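Local coordinates for cytochrome P450 (Zobellia galactanivorans, PDB 6G5O), which belongs to the cytochrome P450 family and carries an iron protoporphyrin IX (heme) group inside a largely helical fold, at residues 91-96 with 136-141; 189-194 with 212-217; 32-37 with 279-284. All blocks are in the same frame, centred on the assembly; numbering follows the deposited sequence.

Interaction 1. Residues 91-96 with 136-141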
loop_
_atom_site.group_PDB
_atom_site.type_symbol
_atom_site.label_atom_id
_atom_site.label_comp_id
_atom_site.label_asym_id
_atom_site.label_seq_id
_atom_site.Cartn_x
_atom_site.Cartn_y
_atom_site.Cartn_z
ATOM N N PHE A 91 6.816 -0.709 -13.786
ATOM C CA PHE A 91 5.758 -1.076 -12.835
ATOM C C PHE A 91 4.512 -1.731 -13.482
ATOM O O PHE A 91 3.753 -2.363 -12.799
ATOM C CB PHE A 91 5.317 0.132 -12.016
ATOM C CG PHE A 91 6.233 0.474 -10.870
ATOM C CD1 PHE A 91 6.084 -0.148 -9.667
ATOM C CD2 PHE A 91 7.217 1.451 -11.004
ATOM C CE1 PHE A 91 6.917 0.158 -8.603
ATOM C CE2 PHE A 91 8.050 1.759 -9.960
ATOM C CZ PHE A 91 7.899 1.131 -8.743
ATOM N N LYS A 92 4.365 -1.603 -14.795
ATOM C CA LYS A 92 3.279 -2.241 -15.532
ATOM C C LYS A 92 3.621 -3.701 -15.902
ATOM O O LYS A 92 2.730 -4.428 -16.339
ATOM C CB LYS A 92 2.919 -1.448 -16.810
ATOM C CG LYS A 92 1.479 -0.975 -16.935
ATOM C CD LYS A 92 1.153 0.326 -16.215
ATOM N N ARG A 93 4.871 -4.119 -15.702
ATOM C CA ARG A 93 5.275 -5.492 -16.027
ATOM C C ARG A 93 4.423 -6.624 -15.432
ATOM O O ARG A 93 4.382 -7.690 -16.012
ATOM C CB ARG A 93 6.769 -5.730 -15.696
ATOM C CG ARG A 93 7.736 -5.185 -16.754
ATOM C CD ARG A 93 9.158 -5.005 -16.213
ATOM N NE ARG A 93 9.628 -6.207 -15.551
ATOM C CZ ARG A 93 9.681 -6.414 -14.233
ATOM N NH1 ARG A 93 9.309 -5.472 -13.335
ATOM N NH2 ARG A 93 10.139 -7.592 -13.805
ATOM N N PRO A 94 3.796 -6.434 -14.272
ATOM C CA PRO A 94 3.009 -7.586 -13.747
ATOM C C PRO A 94 1.768 -7.945 -14.602
ATOM O O PRO A 94 1.076 -8.924 -14.318
ATOM C CB PRO A 94 2.595 -7.140 -12.361
ATOM C CG PRO A 94 3.597 -6.087 -11.993
ATOM C CD PRO A 94 3.948 -5.377 -13.259
ATOM N N LEU A 95 1.490 -7.144 -15.630
ATOM C CA LEU A 95 0.436 -7.492 -16.594
ATOM C C LEU A 95 0.782 -8.629 -17.573
ATOM O O LEU A 95 -0.091 -9.097 -18.312
ATOM C CB LEU A 95 0.032 -6.239 -17.371
ATOM C CG LEU A 95 -0.857 -5.243 -16.589
ATOM C CD1 LEU A 95 -1.116 -3.958 -17.402
ATOM C CD2 LEU A 95 -2.160 -5.899 -16.078
ATOM N N GLN A 96 2.062 -9.004 -17.614
ATOM C CA GLN A 96 2.613 -9.983 -18.564
ATOM C C GLN A 96 2.276 -11.406 -18.080
ATOM O O GLN A 96 2.295 -11.666 -16.870
ATOM C CB GLN A 96 4.130 -9.861 -18.639
ATOM C CG GLN A 96 4.708 -8.594 -19.329
ATOM C CD GLN A 96 6.230 -8.375 -18.998
ATOM O OE1 GLN A 96 6.883 -7.430 -19.498
ATOM N NE2 GLN A 96 6.784 -9.242 -18.144
ATOM N N THR A 136 10.683 -10.093 -5.668
ATOM C CA THR A 136 11.790 -10.517 -6.514
ATOM C C THR A 136 11.424 -10.459 -8.008
ATOM O O THR A 136 12.311 -10.172 -8.889
ATOM C CB THR A 136 12.266 -11.941 -6.184
ATOM O OG1 THR A 136 11.181 -12.867 -6.369
ATOM C CG2 THR A 136 12.759 -12.015 -4.729
ATOM N N LEU A 137 10.145 -10.714 -8.301
ATOM C CA LEU A 137 9.631 -10.582 -9.672
ATOM C C LEU A 137 9.561 -9.133 -10.137
ATOM O O LEU A 137 9.919 -8.841 -11.259
ATOM C CB LEU A 137 8.231 -11.194 -9.842
ATOM C CG LEU A 137 8.085 -12.646 -9.336
ATOM C CD1 LEU A 137 6.661 -13.154 -9.421
ATOM C CD2 LEU A 137 9.026 -13.568 -10.100
ATOM N N LEU A 138 9.058 -8.250 -9.306
ATOM C CA LEU A 138 8.965 -6.839 -9.685
ATOM C C LEU A 138 10.360 -6.243 -9.912
ATOM O O LEU A 138 10.572 -5.510 -10.876
ATOM C CB LEU A 138 8.227 -6.018 -8.618
ATOM C CG LEU A 138 7.883 -4.575 -8.985
ATOM C CD1 LEU A 138 6.784 -4.472 -10.047
ATOM C CD2 LEU A 138 7.501 -3.779 -7.751
ATOM N N LEU A 139 11.281 -6.578 -9.018
ATOM C CA LEU A 139 12.636 -6.093 -9.073
ATOM C C LEU A 139 13.527 -6.868 -10.061
ATOM O O LEU A 139 14.577 -6.360 -10.468
ATOM C CB LEU A 139 13.242 -6.111 -7.689
ATOM C CG LEU A 139 13.160 -4.852 -6.845
ATOM C CD1 LEU A 139 11.763 -4.324 -6.852
ATOM C CD2 LEU A 139 13.632 -5.166 -5.432
ATOM N N ASN A 140 13.091 -8.077 -10.446
ATOM C CA ASN A 140 13.842 -8.959 -11.338
ATOM C C ASN A 140 15.238 -9.259 -10.763
ATOM O O ASN A 140 16.250 -9.144 -11.465
ATOM C CB ASN A 140 13.938 -8.367 -12.754
ATOM C CG ASN A 140 14.446 -9.374 -13.783
ATOM O OD1 ASN A 140 14.216 -10.570 -13.659
ATOM N ND2 ASN A 140 15.138 -8.886 -14.796
ATOM N N THR A 141 15.254 -9.579 -9.466
ATOM C CA THR A 141 16.406 -10.084 -8.757
ATOM C C THR A 141 16.293 -11.620 -8.607
ATOM O O THR A 141 15.214 -12.211 -8.763
ATOM C CB THR A 141 16.510 -9.526 -7.314
ATOM O OG1 THR A 141 15.380 -9.944 -6.538
ATOM C CG2 THR A 141 16.578 -8.049 -7.283
#

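Interaction 2. Residues 189-194 with 212-217. With HEM (protoporphyrin IX containing Fe), chain C.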
loop_
_atom_site.group_PDB
_atom_site.type_symbol
_atom_site.label_atom_id
_atom_site.label_comp_id
_atom_site.label_asym_id
_atom_site.label_seq_id
_atom_site.Cartn_x
_atom_site.Cartn_y
_atom_site.Cartn_z
ATOM N N ASP A 189 20.011 -6.939 -15.397
ATOM C CA ASP A 189 18.610 -6.851 -15.833
ATOM C C ASP A 189 17.662 -6.438 -14.720
ATOM O O ASP A 189 16.464 -6.320 -14.961
ATOM C CB ASP A 189 18.147 -8.233 -16.336
ATOM C CG ASP A 189 18.560 -8.499 -17.764
ATOM O OD1 ASP A 189 19.525 -7.866 -18.268
ATOM O OD2 ASP A 189 17.882 -9.336 -18.407
ATOM N N ASP A 190 18.191 -6.256 -13.513
ATOM C CA ASP A 190 17.404 -5.942 -12.336
ATOM C C ASP A 190 17.020 -4.458 -12.328
ATOM O O ASP A 190 17.554 -3.686 -13.121
ATOM C CB ASP A 190 18.157 -6.367 -11.053
ATOM C CG ASP A 190 19.431 -5.534 -10.777
ATOM O OD1 ASP A 190 19.799 -4.629 -11.570
ATOM O OD2 ASP A 190 20.038 -5.773 -9.707
ATOM N N MET A 191 16.079 -4.078 -11.470
ATOM C CA MET A 191 15.529 -2.735 -11.501
ATOM C C MET A 191 16.609 -1.629 -11.318
ATOM O O MET A 191 16.537 -0.562 -11.944
ATOM C CB MET A 191 14.441 -2.593 -10.432
ATOM C CG MET A 191 13.536 -1.375 -10.546
ATOM S SD MET A 191 12.334 -1.350 -9.186
ATOM C CE MET A 191 11.515 0.226 -9.472
ATOM N N TYR A 192 17.570 -1.888 -10.440
ATOM C CA TYR A 192 18.702 -0.982 -10.191
ATOM C C TYR A 192 19.433 -0.641 -11.488
ATOM O O TYR A 192 19.666 0.533 -11.813
ATOM C CB TYR A 192 19.690 -1.632 -9.258
ATOM C CG TYR A 192 19.106 -2.054 -7.919
ATOM C CD1 TYR A 192 18.953 -1.137 -6.890
ATOM C CD2 TYR A 192 18.756 -3.387 -7.685
ATOM C CE1 TYR A 192 18.439 -1.512 -5.687
ATOM C CE2 TYR A 192 18.230 -3.796 -6.469
ATOM C CZ TYR A 192 18.069 -2.862 -5.484
ATOM O OH TYR A 192 17.587 -3.253 -4.268
ATOM N N SER A 193 19.744 -1.683 -12.242
ATOM C CA SER A 193 20.486 -1.548 -13.496
ATOM C C SER A 193 19.711 -0.813 -14.544
ATOM O O SER A 193 20.250 0.065 -15.206
ATOM C CB SER A 193 20.872 -2.927 -14.030
ATOM O OG SER A 193 21.818 -3.492 -13.152
ATOM N N VAL A 194 18.439 -1.170 -14.689
ATOM C CA VAL A 194 17.554 -0.468 -15.583
ATOM C C VAL A 194 17.418 1.025 -15.239
ATOM O O VAL A 194 17.349 1.836 -16.127
ATOM C CB VAL A 194 16.139 -1.083 -15.589
ATOM C CG1 VAL A 194 15.195 -0.246 -16.445
ATOM C CG2 VAL A 194 16.190 -2.511 -16.140
ATOM N N GLY A 212 16.338 7.273 -4.532
ATOM C CA GLY A 212 15.016 7.874 -4.371
ATOM C C GLY A 212 13.839 6.991 -4.835
ATOM O O GLY A 212 12.817 6.901 -4.147
ATOM N N VAL A 213 14.006 6.328 -5.971
ATOM C CA VAL A 213 13.005 5.426 -6.471
ATOM C C VAL A 213 12.983 4.122 -5.675
ATOM O O VAL A 213 11.918 3.573 -5.389
ATOM C CB VAL A 213 13.272 5.066 -7.951
ATOM C CG1 VAL A 213 12.199 4.088 -8.468
ATOM C CG2 VAL A 213 13.319 6.344 -8.797
ATOM N N MET A 214 14.174 3.617 -5.362
ATOM C CA MET A 214 14.294 2.287 -4.761
ATOM C C MET A 214 13.900 2.213 -3.290
ATOM O O MET A 214 13.196 1.264 -2.878
ATOM C CB MET A 214 15.679 1.710 -4.996
ATOM C CG MET A 214 16.001 1.373 -6.435
ATOM S SD MET A 214 14.762 0.352 -7.269
ATOM C CE MET A 214 14.812 -1.094 -6.169
ATOM N N VAL A 215 14.266 3.221 -2.499
ATOM C CA VAL A 215 13.801 3.250 -1.101
ATOM C C VAL A 215 12.263 3.334 -1.034
ATOM O O VAL A 215 11.606 2.683 -0.198
ATOM C CB VAL A 215 14.376 4.450 -0.311
ATOM C CG1 VAL A 215 13.711 4.552 1.072
ATOM C CG2 VAL A 215 15.885 4.339 -0.164
ATOM N N LEU A 216 11.701 4.201 -1.873
ATOM C CA LEU A 216 10.267 4.341 -1.975
ATOM C C LEU A 216 9.604 3.048 -2.349
ATOM O O LEU A 216 8.592 2.702 -1.792
ATOM C CB LEU A 216 9.911 5.391 -3.002
ATOM C CG LEU A 216 8.447 5.481 -3.444
ATOM C CD1 LEU A 216 7.525 5.899 -2.291
ATOM C CD2 LEU A 216 8.378 6.443 -4.641
ATOM N N THR A 217 10.182 2.357 -3.308
ATOM C CA THR A 217 9.656 1.082 -3.764
ATOM C C THR A 217 9.622 -0.016 -2.667
ATOM O O THR A 217 8.621 -0.736 -2.537
ATOM C CB THR A 217 10.443 0.618 -5.002
ATOM O OG1 THR A 217 10.249 1.581 -6.045
ATOM C CG2 THR A 217 9.971 -0.703 -5.477
HETATM C CHA HEM C . 1.642 5.762 -4.027
HETATM C CHB HEM C . -1.378 2.875 -1.603
HETATM C CHC HEM C . 1.272 -0.962 -2.805
HETATM C CHD HEM C . 4.583 1.950 -4.669
HETATM C C1A HEM C . 0.580 5.297 -3.284
HETATM C C2A HEM C . -0.471 6.108 -2.764
HETATM C C3A HEM C . -1.291 5.297 -2.114
HETATM C C4A HEM C . -0.789 3.977 -2.181
HETATM C CMA HEM C . -2.542 5.747 -1.435
HETATM C CAA HEM C . -0.703 7.609 -2.937
HETATM C CBA HEM C . 0.257 8.383 -2.047
HETATM C CGA HEM C . 0.128 9.874 -2.266
HETATM O O1A HEM C . 1.069 10.601 -1.964
HETATM O O2A HEM C . -0.886 10.405 -2.756
HETATM C C1B HEM C . -0.915 1.581 -1.725
HETATM C C2B HEM C . -1.665 0.478 -1.270
HETATM C C3B HEM C . -0.918 -0.635 -1.581
HETATM C C4B HEM C . 0.306 -0.117 -2.270
HETATM C CMB HEM C . -2.973 0.531 -0.540
HETATM C CAB HEM C . -1.149 -2.069 -1.423
HETATM C CBB HEM C . -2.290 -2.631 -1.074
HETATM C C1C HEM C . 2.412 -0.523 -3.426
HETATM C C2C HEM C . 3.490 -1.328 -3.790
HETATM C C3C HEM C . 4.467 -0.495 -4.274
HETATM C C4C HEM C . 3.938 0.820 -4.217
HETATM C CMC HEM C . 3.574 -2.818 -3.688
HETATM C CAC HEM C . 5.782 -0.855 -4.822
HETATM C CBC HEM C . 6.313 -2.069 -4.933
HETATM C C1D HEM C . 3.992 3.224 -4.686
HETATM C C2D HEM C . 4.666 4.384 -5.296
HETATM C C3D HEM C . 3.855 5.445 -5.147
HETATM C C4D HEM C . 2.705 4.937 -4.391
HETATM C CMD HEM C . 5.979 4.330 -5.998
HETATM C CAD HEM C . 4.119 6.863 -5.621
HETATM C CBD HEM C . 3.453 7.251 -6.951
HETATM C CGD HEM C . 3.852 8.682 -7.363
HETATM O O1D HEM C . 4.404 9.476 -6.524
HETATM O O2D HEM C . 3.656 9.129 -8.545
HETATM N NA HEM C . 0.393 3.986 -2.873
HETATM N NB HEM C . 0.230 1.195 -2.290
HETATM N NC HEM C . 2.691 0.777 -3.655
HETATM N ND HEM C . 2.834 3.618 -4.178
HETATM FE FE HEM C . 1.580 2.481 -3.287
HETATM O O HOH W 1 2.395 2.779 -1.211
#

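Interaction 3. Residues 32-37 with 279-284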
loop_
_atom_site.group_PDB
_atom_site.type_symbol
_atom_site.label_atom_id
_atom_site.label_comp_id
_atom_site.label_asym_id
_atom_site.label_seq_id
_atom_site.Cartn_x
_atom_site.Cartn_y
_atom_site.Cartn_z
ATOM N N LEU A 32 -8.176 15.724 6.182
ATOM C CA LEU A 32 -9.386 15.799 5.370
ATOM C C LEU A 32 -10.101 14.421 5.308
ATOM O O LEU A 32 -9.474 13.412 5.043
ATOM C CB LEU A 32 -9.030 16.279 3.977
ATOM C CG LEU A 32 -8.822 17.793 3.833
ATOM C CD1 LEU A 32 -8.163 18.431 5.043
ATOM C CD2 LEU A 32 -8.029 18.157 2.588
ATOM N N LEU A 33 -11.405 14.401 5.540
ATOM C CA LEU A 33 -12.118 13.162 5.776
ATOM C C LEU A 33 -13.192 12.808 4.747
ATOM O O LEU A 33 -13.612 11.652 4.681
ATOM C CB LEU A 33 -12.740 13.212 7.158
ATOM C CG LEU A 33 -11.781 13.483 8.326
ATOM C CD1 LEU A 33 -12.605 13.628 9.609
ATOM C CD2 LEU A 33 -10.727 12.385 8.482
ATOM N N ARG A 34 -13.638 13.772 3.954
ATOM C CA ARG A 34 -14.678 13.511 2.951
ATOM C C ARG A 34 -14.118 13.169 1.579
ATOM O O ARG A 34 -13.195 13.829 1.100
ATOM C CB ARG A 34 -15.579 14.732 2.819
ATOM C CG ARG A 34 -16.374 15.017 4.088
ATOM C CD ARG A 34 -17.173 16.302 3.974
ATOM N NE ARG A 34 -17.923 16.559 5.204
ATOM C CZ ARG A 34 -18.353 17.762 5.602
ATOM N NH1 ARG A 34 -18.104 18.847 4.870
ATOM N NH2 ARG A 34 -19.017 17.874 6.755
ATOM N N HIS A 35 -14.714 12.172 0.937
ATOM C CA HIS A 35 -14.344 11.786 -0.436
ATOM C C HIS A 35 -14.115 12.969 -1.417
ATOM O O HIS A 35 -13.073 13.048 -2.074
ATOM C CB HIS A 35 -15.393 10.827 -0.990
ATOM C CG HIS A 35 -14.976 10.086 -2.225
ATOM N ND1 HIS A 35 -15.265 10.534 -3.501
ATOM C CD2 HIS A 35 -14.375 8.876 -2.380
ATOM C CE1 HIS A 35 -14.827 9.653 -4.386
ATOM N NE2 HIS A 35 -14.271 8.641 -3.736
ATOM N N LYS A 36 -15.090 13.871 -1.509
ATOM C CA LYS A 36 -15.075 14.998 -2.477
ATOM C C LYS A 36 -13.882 15.932 -2.219
ATOM O O LYS A 36 -13.249 16.415 -3.157
ATOM C CB LYS A 36 -16.407 15.782 -2.384
ATOM C CG LYS A 36 -16.717 16.752 -3.545
ATOM N N ASP A 37 -13.571 16.147 -0.950
ATOM C CA ASP A 37 -12.509 17.061 -0.566
ATOM C C ASP A 37 -11.137 16.429 -0.737
ATOM O O ASP A 37 -10.151 17.113 -1.070
ATOM C CB ASP A 37 -12.640 17.479 0.916
ATOM C CG ASP A 37 -13.847 18.400 1.178
ATOM O OD1 ASP A 37 -13.994 19.430 0.482
ATOM O OD2 ASP A 37 -14.631 18.087 2.110
ATOM N N HIS A 279 -9.055 27.643 2.745
ATOM C CA HIS A 279 -10.005 26.938 3.614
ATOM C C HIS A 279 -10.416 25.591 2.998
ATOM O O HIS A 279 -10.413 25.418 1.778
ATOM C CB HIS A 279 -11.287 27.782 3.828
ATOM C CG HIS A 279 -11.027 29.213 4.194
ATOM N ND1 HIS A 279 -11.015 29.660 5.501
ATOM C CD2 HIS A 279 -10.750 30.291 3.420
ATOM C CE1 HIS A 279 -10.736 30.951 5.514
ATOM N NE2 HIS A 279 -10.580 31.359 4.264
ATOM N N VAL A 280 -10.775 24.647 3.859
ATOM C CA VAL A 280 -11.387 23.389 3.441
ATOM C C VAL A 280 -12.480 23.067 4.457
ATOM O O VAL A 280 -12.224 23.049 5.667
ATOM C CB VAL A 280 -10.388 22.211 3.442
ATOM C CG1 VAL A 280 -10.934 21.044 2.626
ATOM C CG2 VAL A 280 -9.034 22.635 2.895
ATOM N N CYS A 281 -13.689 22.807 3.959
ATOM C CA CYS A 281 -14.877 22.695 4.804
ATOM C C CYS A 281 -15.107 23.956 5.645
ATOM O O CYS A 281 -15.472 23.829 6.826
ATOM C CB CYS A 281 -14.762 21.485 5.749
ATOM S SG CYS A 281 -14.146 19.982 4.976
ATOM N N GLU A 282 -14.857 25.142 5.072
ATOM C CA GLU A 282 -14.983 26.420 5.807
ATOM C C GLU A 282 -14.071 26.538 7.059
ATOM O O GLU A 282 -14.322 27.369 7.944
ATOM C CB GLU A 282 -16.456 26.677 6.204
ATOM C CG GLU A 282 -17.283 27.447 5.181
ATOM C CD GLU A 282 -17.591 26.673 3.918
ATOM O OE1 GLU A 282 -18.298 27.231 3.051
ATOM O OE2 GLU A 282 -17.123 25.523 3.785
ATOM N N HIS A 283 -13.023 25.709 7.125
ATOM C CA HIS A 283 -12.040 25.736 8.216
ATOM C C HIS A 283 -10.726 26.233 7.631
ATOM O O HIS A 283 -10.310 25.800 6.556
ATOM C CB HIS A 283 -11.855 24.354 8.847
ATOM C CG HIS A 283 -10.782 24.308 9.892
ATOM N ND1 HIS A 283 -9.545 23.749 9.659
ATOM C CD2 HIS A 283 -10.754 24.760 11.169
ATOM C CE1 HIS A 283 -8.801 23.856 10.748
ATOM N NE2 HIS A 283 -9.513 24.464 11.679
ATOM N N ALA A 284 -10.077 27.156 8.330
ATOM C CA ALA A 284 -8.946 27.857 7.761
ATOM C C ALA A 284 -7.712 26.994 7.947
ATOM O O ALA A 284 -7.577 26.295 8.975
ATOM C CB ALA A 284 -8.776 29.217 8.428
#

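Interaction 1. Residues 91-96 with 136-141
A Schellman motif ends helix 122-139, and Arg93, just past helix 79-92 in a short 3-10 turn, reaches across to its carbonyl groups. The motif closes through Thr141 N and Thr136 O at 3.1 Å, with Asn140, at positive phi, as its C-prime residue; Leu137 O and Leu138 O lie at this helix end. CB of Arg93 points toward the 136-141 segment, and CG lies beside the backbone N, anti to the carbonyl carbon. The chain runs on extended to CD, then bends at chi3 (51°), which swings the guanidinium round to meet the helix end with its two NH groups. NH1 donates to a lone pair of Leu138 O at 2.8 Å, lying in the plane of that carbonyl but with a bent N-H...O angle of 141°. NH2 donates to Leu137 O, also 2.8 Å away but straighter at 154°, coming in nearly along the C=O axis. The negative end of the helix dipole probably reinforces this grip. Trp90 makes a cation-pi contact with the same guanidinium, so the charged group is held from more than one direction.

Beside the polar pair sits an apolar patch. CG of Leu138, anti to the backbone N, is set so that its two methyls meet different partners: CD2 meets CE1 of Phe91 at 4.1 Å, while CD1 reaches the Pro94 ring. Leu138 also belongs to the heme pocket and touches the heme. Pro94 CG packs on Leu138 CD1 at 4.1 Å.

Interaction 2. Residues 189-194 with 212-217
Two methionines meet sulfur to sulfur in the buried interface between helix 191-196 and helix 207-220: Met191 SD lies 3.5 Å from Met214 SD. Met191 is fully extended, with CG anti to the backbone N, and slides past Met214 in the opposite direction; Met214 is folded at chi2 and chi3 (-51° and -60°), which tucks its methyl back toward the ring of Tyr192.

That ring supplies the aromatic part of the contact. Met214 CE sits over one face of Tyr192, 4.0 Å from the ring centroid and 28° off the normal, a CH-pi contact; its SD, farther off at 4.8 Å from the same centroid, makes an oblique Met-aromatic contact. The two side chains cross at about a right angle.

Helix 207-220 is consistent with the first part of the long helix that passes the heme in the P450 fold. Leu216 CD2 touches the heme methyl CMD at 3.5 Å, and Thr217 O lies near CBC of the heme, whose iron binds a water.

Apolar and mixed packing completes the layer. The CE methyl of Met191 meets Thr217 OG1 tip to tip and also touches Val213 CG1 at 4.0 Å.

No hydrogen bond crosses between the two segments; several within them set the side chains. Asp190, the N-cap of helix 191-196, takes two donors from Ser193 on OD1, the backbone N at 3.0 Å and the hydroxyl OG, both from above the carboxylate plane. Thr217 OG1 donates to Val213 O at 2.7 Å from above the carbonyl plane, joining Thr217 N on that same oxygen.

Interaction 3. Residues 32-37 with 279-284
The 279-284 segment is a tight beta hairpin, turning through a type I' turn from Val280 to His283, and its tip packs on the start of helix 35-43 and the end of strand 29-32, which lies next to edge strand 19-22 in the mixed sheet. Val280 comes first. Its backbone N and O pair with His283 O and N at 3.0 and 3.1 Å to close the turn. CG1 of Val280, anti to the backbone N, faces residues 32-37, where it meets Leu32 CG at 4.1 Å, the two side chains crossing at about a right angle. The same methyl passes beside the carboxylate of Asp37.

Cys281 follows, with positive phi as a type I' turn requires. Its SG is anti to the carbonyl carbon and lies near two charged groups, 3.5 Å from Asp37 OD2 and 4.1 Å from Arg34 NH1. The carboxylate would tend to keep the sulfur as a neutral thiol, an effect the arginine may partly offset. Arg34, the N-cap residue of helix 35-43, has its side chain extended from CG to NE, and its NE donates to Arg14 O.

Glu282, also at positive phi, completes the turn. Its OE2 stays 6.8 Å from Arg34 NH1, too far for contact, though some long-range attraction is possible. His283 leads back into the second strand and stacks its ring on that of Tyr19, tying the hairpin to strand 19-22 as well. On the helix side, Asp37 is turned so that its OD1 is the oxygen near Val280, 4.1 Å from CG1.

Overall arrangement
From the N terminus, the chain first passes residues 32-37, whose partner in interaction 3 comes only at 279-284; that contact closes a loop of 241 intervening residues. Interactions 1 and 2 both lie within this span and follow one another in series, neither crossing the other: 91-96 pairs with 136-141, then 189-194 pairs with 212-217. The two are neighbours in space, their centres about 11 Å apart, and they join through Leu139 O and Met191 N at 2.9 Å. Together they tie helices 79-92, 122-139, 191-196 and 207-220 on one flank of the heme. Interaction 3, its centre about 38 Å from that of interaction 1, lies across the chain's centre, linking the mixed-sheet region to a hairpin.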